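Local coordinates for hypothetical protein SO2946 (PDB 2A5Z) that is of unknown function but binds magnesium and has a jelly-roll fold with a carbohydrate-binding module, which suggests a role in carbohydrate recognition, at residues H87-I93 with I244-L248; T121-P127 with T181-C187. All coordinates share one frame; numbering follows the deposited sequence.

Contact 1: H87-I93 with I244-L248. With MG (magnesium ion), chain F.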
loop_
_atom_site.group_PDB
_atom_site.type_symbol
_atom_site.label_atom_id
_atom_site.label_comp_id
_atom_site.label_asym_id
_atom_site.label_seq_id
_atom_site.Cartn_x
_atom_site.Cartn_y
_atom_site.Cartn_z
ATOM N N HIS C 87 -16.712 -14.491 -5.323
ATOM C CA HIS C 87 -16.446 -13.296 -4.540
ATOM C C HIS C 87 -15.222 -13.507 -3.647
ATOM O O HIS C 87 -15.329 -14.002 -2.527
ATOM C CB HIS C 87 -17.704 -12.885 -3.756
ATOM C CG HIS C 87 -18.848 -12.510 -4.648
ATOM N ND1 HIS C 87 -18.934 -11.279 -5.266
ATOM C CD2 HIS C 87 -19.913 -13.225 -5.083
ATOM C CE1 HIS C 87 -20.022 -11.239 -6.014
ATOM N NE2 HIS C 87 -20.633 -12.409 -5.924
ATOM N N PHE C 88 -14.061 -13.140 -4.181
ATOM C CA PHE C 88 -12.773 -13.367 -3.530
ATOM C C PHE C 88 -12.488 -12.205 -2.595
ATOM O O PHE C 88 -12.355 -11.084 -3.051
ATOM C CB PHE C 88 -11.680 -13.444 -4.602
ATOM C CG PHE C 88 -10.277 -13.524 -4.060
ATOM C CD1 PHE C 88 -9.783 -14.716 -3.533
ATOM C CD2 PHE C 88 -9.434 -12.420 -4.111
ATOM C CE1 PHE C 88 -8.481 -14.795 -3.046
ATOM C CE2 PHE C 88 -8.124 -12.491 -3.624
ATOM C CZ PHE C 88 -7.650 -13.682 -3.090
ATOM N N GLY C 89 -12.386 -12.481 -1.298
ATOM C CA GLY C 89 -12.118 -11.452 -0.308
ATOM C C GLY C 89 -13.369 -10.643 -0.035
ATOM O O GLY C 89 -13.745 -9.794 -0.820
ATOM N N VAL C 90 -14.029 -10.924 1.076
ATOM C CA VAL C 90 -15.276 -10.251 1.431
ATOM C C VAL C 90 -15.153 -9.745 2.863
ATOM O O VAL C 90 -14.761 -10.503 3.749
ATOM C CB VAL C 90 -16.495 -11.216 1.334
ATOM C CG1 VAL C 90 -17.791 -10.535 1.833
ATOM C CG2 VAL C 90 -16.673 -11.742 -0.102
ATOM N N GLN C 91 -15.479 -8.468 3.074
ATOM C CA GLN C 91 -15.475 -7.868 4.403
ATOM C C GLN C 91 -16.908 -7.714 4.923
ATOM O O GLN C 91 -17.624 -6.798 4.497
ATOM C CB GLN C 91 -14.759 -6.503 4.378
ATOM C CG GLN C 91 -14.748 -5.752 5.708
ATOM C CD GLN C 91 -13.980 -6.474 6.787
ATOM O OE1 GLN C 91 -14.557 -7.216 7.582
ATOM N NE2 GLN C 91 -12.673 -6.280 6.816
ATOM N N PRO C 92 -17.338 -8.627 5.823
ATOM C CA PRO C 92 -18.625 -8.479 6.496
ATOM C C PRO C 92 -18.504 -7.473 7.633
ATOM O O PRO C 92 -17.430 -7.346 8.247
ATOM C CB PRO C 92 -18.906 -9.882 7.050
ATOM C CG PRO C 92 -17.819 -10.763 6.503
ATOM C CD PRO C 92 -16.665 -9.858 6.252
ATOM N N ILE C 93 -19.597 -6.769 7.910
ATOM C CA ILE C 93 -19.571 -5.628 8.827
ATOM C C ILE C 93 -20.757 -5.720 9.796
ATOM O O ILE C 93 -21.886 -5.997 9.384
ATOM C CB ILE C 93 -19.558 -4.276 8.028
ATOM C CG1 ILE C 93 -18.329 -4.210 7.105
ATOM C CG2 ILE C 93 -19.573 -3.064 8.959
ATOM C CD1 ILE C 93 -18.496 -3.310 5.879
ATOM N N ILE C 244 -24.054 -4.053 5.379
ATOM C CA ILE C 244 -23.792 -4.599 4.053
ATOM C C ILE C 244 -22.313 -5.030 3.913
ATOM O O ILE C 244 -21.409 -4.288 4.279
ATOM C CB ILE C 244 -24.322 -3.628 2.946
ATOM C CG1 ILE C 244 -25.867 -3.714 2.906
ATOM C CG2 ILE C 244 -23.684 -3.915 1.582
ATOM C CD1 ILE C 244 -26.573 -2.803 1.894
ATOM N N SER C 245 -22.089 -6.250 3.426
ATOM C CA SER C 245 -20.739 -6.780 3.206
ATOM C C SER C 245 -20.171 -6.264 1.896
ATOM O O SER C 245 -20.915 -6.022 0.958
ATOM C CB SER C 245 -20.754 -8.311 3.188
ATOM O OG SER C 245 -21.323 -8.828 4.379
ATOM N N ILE C 246 -18.853 -6.098 1.826
ATOM C CA ILE C 246 -18.213 -5.627 0.584
ATOM C C ILE C 246 -17.135 -6.596 0.072
ATOM O O ILE C 246 -16.265 -7.051 0.829
ATOM C CB ILE C 246 -17.711 -4.150 0.675
ATOM C CG1 ILE C 246 -17.149 -3.667 -0.682
ATOM C CG2 ILE C 246 -16.732 -3.962 1.857
ATOM C CD1 ILE C 246 -17.084 -2.151 -0.840
ATOM N N ASP C 247 -17.250 -6.909 -1.219
ATOM C CA ASP C 247 -16.326 -7.772 -1.943
ATOM C C ASP C 247 -15.277 -6.906 -2.657
ATOM O O ASP C 247 -14.087 -7.160 -2.573
ATOM C CB ASP C 247 -17.128 -8.597 -2.970
ATOM C CG ASP C 247 -16.254 -9.431 -3.908
ATOM O OD1 ASP C 247 -15.135 -9.805 -3.530
ATOM O OD2 ASP C 247 -16.701 -9.743 -5.037
ATOM N N LEU C 248 -15.729 -5.854 -3.327
ATOM C CA LEU C 248 -14.902 -5.189 -4.319
ATOM C C LEU C 248 -15.414 -3.783 -4.592
ATOM O O LEU C 248 -16.624 -3.566 -4.699
ATOM C CB LEU C 248 -14.911 -6.023 -5.615
ATOM C CG LEU C 248 -14.277 -5.567 -6.933
ATOM C CD1 LEU C 248 -12.812 -5.236 -6.752
ATOM C CD2 LEU C 248 -14.443 -6.652 -7.986
HETATM MG MG MG F . -13.216 -9.120 -2.808
HETATM O O HOH W 1 -22.024 -7.741 6.537
#

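Contact 2: T121-P127 with T181-C187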
loop_
_atom_site.group_PDB
_atom_site.type_symbol
_atom_site.label_atom_id
_atom_site.label_comp_id
_atom_site.label_asym_id
_atom_site.label_seq_id
_atom_site.Cartn_x
_atom_site.Cartn_y
_atom_site.Cartn_z
ATOM N N THR C 121 -17.728 1.515 -8.992
ATOM C CA THR C 121 -18.439 0.246 -9.032
ATOM C C THR C 121 -18.205 -0.527 -7.736
ATOM O O THR C 121 -17.069 -0.640 -7.286
ATOM C CB THR C 121 -18.022 -0.600 -10.250
ATOM O OG1 THR C 121 -18.106 0.204 -11.440
ATOM C CG2 THR C 121 -18.937 -1.812 -10.407
ATOM N N VAL C 122 -19.289 -1.041 -7.146
ATOM C CA VAL C 122 -19.242 -1.740 -5.857
ATOM C C VAL C 122 -19.963 -3.090 -5.939
ATOM O O VAL C 122 -21.123 -3.162 -6.359
ATOM C CB VAL C 122 -19.901 -0.911 -4.708
ATOM C CG1 VAL C 122 -19.829 -1.681 -3.383
ATOM C CG2 VAL C 122 -19.231 0.439 -4.542
ATOM N N TYR C 123 -19.266 -4.148 -5.538
ATOM C CA TYR C 123 -19.845 -5.475 -5.435
ATOM C C TYR C 123 -20.111 -5.723 -3.961
ATOM O O TYR C 123 -19.172 -5.732 -3.146
ATOM C CB TYR C 123 -18.886 -6.533 -5.995
ATOM C CG TYR C 123 -18.607 -6.382 -7.481
ATOM C CD1 TYR C 123 -19.101 -7.311 -8.403
ATOM C CD2 TYR C 123 -17.862 -5.308 -7.963
ATOM C CE1 TYR C 123 -18.835 -7.177 -9.776
ATOM C CE2 TYR C 123 -17.600 -5.156 -9.330
ATOM C CZ TYR C 123 -18.098 -6.091 -10.228
ATOM O OH TYR C 123 -17.844 -5.938 -11.579
ATOM N N PHE C 124 -21.385 -5.911 -3.617
ATOM C CA PHE C 124 -21.802 -5.952 -2.217
ATOM C C PHE C 124 -22.896 -6.972 -1.960
ATOM O O PHE C 124 -23.675 -7.306 -2.862
ATOM C CB PHE C 124 -22.242 -4.556 -1.731
ATOM C CG PHE C 124 -23.507 -4.040 -2.375
ATOM C CD1 PHE C 124 -24.752 -4.245 -1.769
ATOM C CD2 PHE C 124 -23.459 -3.334 -3.572
ATOM C CE1 PHE C 124 -25.913 -3.764 -2.347
ATOM C CE2 PHE C 124 -24.630 -2.858 -4.168
ATOM C CZ PHE C 124 -25.857 -3.069 -3.544
ATOM N N LYS C 125 -22.950 -7.455 -0.718
ATOM C CA LYS C 125 -23.932 -8.457 -0.318
ATOM C C LYS C 125 -24.816 -7.913 0.789
ATOM O O LYS C 125 -24.323 -7.419 1.813
ATOM C CB LYS C 125 -23.240 -9.746 0.155
ATOM C CG LYS C 125 -24.204 -10.922 0.389
ATOM C CD LYS C 125 -23.488 -12.195 0.818
ATOM C CE LYS C 125 -24.486 -13.364 0.881
ATOM N NZ LYS C 125 -23.888 -14.628 1.381
ATOM N N THR C 126 -26.125 -8.019 0.591
ATOM C CA THR C 126 -27.072 -7.657 1.636
ATOM C C THR C 126 -26.910 -8.579 2.858
ATOM O O THR C 126 -26.509 -9.738 2.711
ATOM C CB THR C 126 -28.519 -7.657 1.122
ATOM O OG1 THR C 126 -28.796 -8.888 0.443
ATOM C CG2 THR C 126 -28.724 -6.486 0.169
ATOM N N PRO C 127 -27.181 -8.050 4.070
ATOM C CA PRO C 127 -27.111 -8.869 5.285
ATOM C C PRO C 127 -28.166 -9.987 5.281
ATOM O O PRO C 127 -29.079 -9.967 4.447
ATOM C CB PRO C 127 -27.393 -7.857 6.407
ATOM C CG PRO C 127 -28.100 -6.723 5.762
ATOM C CD PRO C 127 -27.579 -6.656 4.361
ATOM N N THR C 181 -32.511 -10.404 1.196
ATOM C CA THR C 181 -31.424 -10.693 2.140
ATOM C C THR C 181 -30.419 -11.678 1.531
ATOM O O THR C 181 -30.739 -12.385 0.576
ATOM C CB THR C 181 -31.944 -11.266 3.485
ATOM O OG1 THR C 181 -32.760 -12.424 3.245
ATOM C CG2 THR C 181 -32.741 -10.223 4.255
ATOM N N SER C 182 -29.204 -11.690 2.072
ATOM C CA SER C 182 -28.126 -12.602 1.641
ATOM C C SER C 182 -27.992 -12.733 0.117
ATOM O O SER C 182 -27.926 -13.843 -0.426
ATOM C CB SER C 182 -28.316 -13.968 2.284
ATOM O OG SER C 182 -28.308 -13.835 3.695
ATOM N N THR C 183 -27.951 -11.593 -0.563
ATOM C CA THR C 183 -27.895 -11.573 -2.029
ATOM C C THR C 183 -26.791 -10.642 -2.498
ATOM O O THR C 183 -26.611 -9.559 -1.941
ATOM C CB THR C 183 -29.250 -11.138 -2.630
ATOM O OG1 THR C 183 -30.265 -12.056 -2.209
ATOM C CG2 THR C 183 -29.209 -11.104 -4.173
ATOM N N TRP C 184 -26.067 -11.070 -3.531
ATOM C CA TRP C 184 -25.011 -10.267 -4.140
ATOM C C TRP C 184 -25.558 -9.342 -5.209
ATOM O O TRP C 184 -26.328 -9.773 -6.072
ATOM C CB TRP C 184 -23.938 -11.183 -4.735
ATOM C CG TRP C 184 -23.070 -11.771 -3.691
ATOM C CD1 TRP C 184 -23.153 -13.032 -3.159
ATOM C CD2 TRP C 184 -21.983 -11.120 -3.022
ATOM N NE1 TRP C 184 -22.175 -13.203 -2.205
ATOM C CE2 TRP C 184 -21.447 -12.045 -2.097
ATOM C CE3 TRP C 184 -21.409 -9.845 -3.118
ATOM C CZ2 TRP C 184 -20.359 -11.734 -1.268
ATOM C CZ3 TRP C 184 -20.335 -9.530 -2.290
ATOM C CH2 TRP C 184 -19.818 -10.476 -1.378
ATOM N N TYR C 185 -25.148 -8.075 -5.143
ATOM C CA TYR C 185 -25.614 -7.020 -6.047
ATOM C C TYR C 185 -24.401 -6.256 -6.567
ATOM O O TYR C 185 -23.328 -6.302 -5.961
ATOM C CB TYR C 185 -26.545 -6.037 -5.312
ATOM C CG TYR C 185 -27.897 -6.592 -4.934
ATOM C CD1 TYR C 185 -28.906 -6.731 -5.888
ATOM C CD2 TYR C 185 -28.173 -6.981 -3.622
ATOM C CE1 TYR C 185 -30.155 -7.256 -5.550
ATOM C CE2 TYR C 185 -29.427 -7.499 -3.266
ATOM C CZ TYR C 185 -30.408 -7.633 -4.239
ATOM O OH TYR C 185 -31.643 -8.134 -3.906
ATOM N N ILE C 186 -24.571 -5.558 -7.686
ATOM C CA ILE C 186 -23.543 -4.645 -8.193
ATOM C C ILE C 186 -24.186 -3.265 -8.347
ATOM O O ILE C 186 -25.339 -3.160 -8.764
ATOM C CB ILE C 186 -22.947 -5.135 -9.554
ATOM C CG1 ILE C 186 -22.577 -6.624 -9.489
ATOM C CG2 ILE C 186 -21.728 -4.274 -9.982
ATOM C CD1 ILE C 186 -22.320 -7.279 -10.841
ATOM N N CYS C 187 -23.469 -2.216 -7.952
ATOM C CA CYS C 187 -23.924 -0.854 -8.194
ATOM C C CYS C 187 -22.833 -0.035 -8.874
ATOM O O CYS C 187 -21.674 -0.030 -8.436
ATOM C CB CYS C 187 -24.380 -0.162 -6.902
ATOM S SG CYS C 187 -24.790 1.604 -7.115
HETATM O O HOH W 2 -25.586 -14.001 4.161
#

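Contact 1: H87-I93 with I244-L248
A chi1 of 173° turns Asp247's CG away from its own amide nitrogen and carries the carboxylate over to 87-93, while His87, its CG lying beside the backbone N (chi1 -63°), turns its ring to meet it. The two carboxylate oxygens of Asp247 serve different partners. OD2 accepts a hydrogen bond from His87 ND1 at 2.7 Å; OD2 lies near the plane of the imidazole, but ND1 approaches from above the carboxylate plane, and the two planes are 77° apart. OD1 binds the magnesium ion at 2.2 Å, as does Asp247 O, so that this residue grips the metal through both backbone and side chain. Phe88 O and Gly89 O are drawn to the same ion, each 2.2 Å from magnesium, and Asp54 completes the set of protein ligands.

Beyond the ion the chains run antiparallel and join at one hydrogen-bonded pair: Gln91 N gives a nearly straight bond to Ile246 O (2.8 Å), and Ile246 N returns one to Gln91 O (3.0 Å). Farther along, a water bridges Ile93 N and Ser245 OG, and Ile93 CD1 comes within 3.5 Å of Ile244 O.

His87 NE2 is hydrogen-bonded to Asp204 OD2, and Asp247 OD2 also forms a salt bridge with Arg259 of the second subunit, which would help to offset the negative charge of the carboxylate. Strand 82-84 packs against Phe88 and Val90, whereas Ile246 and Asp247 rest against strand 119-125.

Contact 2: T121-P127 with T181-C187
Two adjacent antiparallel strands of the six-stranded sheet, 119-125 and 184-191, meet here and continue into the loops 126-127 and 181-183. Val122 with Cys187 and Phe124 with Tyr185 are the hydrogen-bonded pairs; Tyr123 with Ile186 and Lys125 with Trp184 are the non-hydrogen-bonded ones. Tyr185 N reaches Phe124 O at 2.8 Å, nearly in line with the carbonyl. Past the last strand pair, Thr126 N bonds to Thr183 O, and Thr126 OG1, also hydrogen-bonded to Ser180 O, accepts Thr183 N at 3.0 Å. Ser182 N adds a bond to Pro127 O (2.9 Å).

On the face carrying Lys125 and Trp184, the lysine lies over the indole: CB sits 3.5 Å from the centroid of the six-membered ring, only 3° off its normal, and CD is 3.4 Å from Trp184 NE1. The lysine chain, fully extended from chi1 (-171°) outward, runs its aliphatic part across the ring. Glu84 receives both polar ends, through a salt bridge from Lys125 NZ and a hydrogen bond from Trp184 NE1. Farther along this face Ile186 CG2 stands over the centre of the Tyr123 ring, 4.1 Å from its centroid, while Tyr123 OH hydrogen-bonds to Ala260 O of the second subunit.

The other face, with Val122, Phe124, Tyr185 and Cys187, is largely apolar, though Tyr185 OH is hydrogen-bonded to Ser180 N. Tyr185 CB lies over one face of the Phe124 ring, offset toward its rim, a CH-pi contact with CZ 3.5 Å from CB, and Cys187 CB comes to the ring edge at Phe124 CE2. Leu201, from strand 197-203 of the same sheet, and Ile155, from strand 153-156 of the other sheet, pack on Phe124. Such antiparallel pairing, with an apolar face turned to another sheet, is typical of jelly-roll sandwiches.

In the fold
The centres of contact 1 and contact 2 lie about 9 Å apart, and strand 119-125 pairs with 245-254 in one sheet. Tyr123 makes the connection through its backbone: its O is 3.0 Å from Asp247 N and its N 2.8 Å from Leu248 O, both probable hydrogen bonds. Asp247 and Leu248 thus face one residue, a classic beta bulge at the point where contact 1 binds magnesium. The rings of His87 and Trp184 stack, His87 NE2 lying 3.4 Å from Trp184 CG. His87 is the second-shell residue, and Trp184 packs on it, coming within about 3 Å of the Asp247 side chain and about 7 Å of the ion (nearest atoms). Both contacts touch the second subunit.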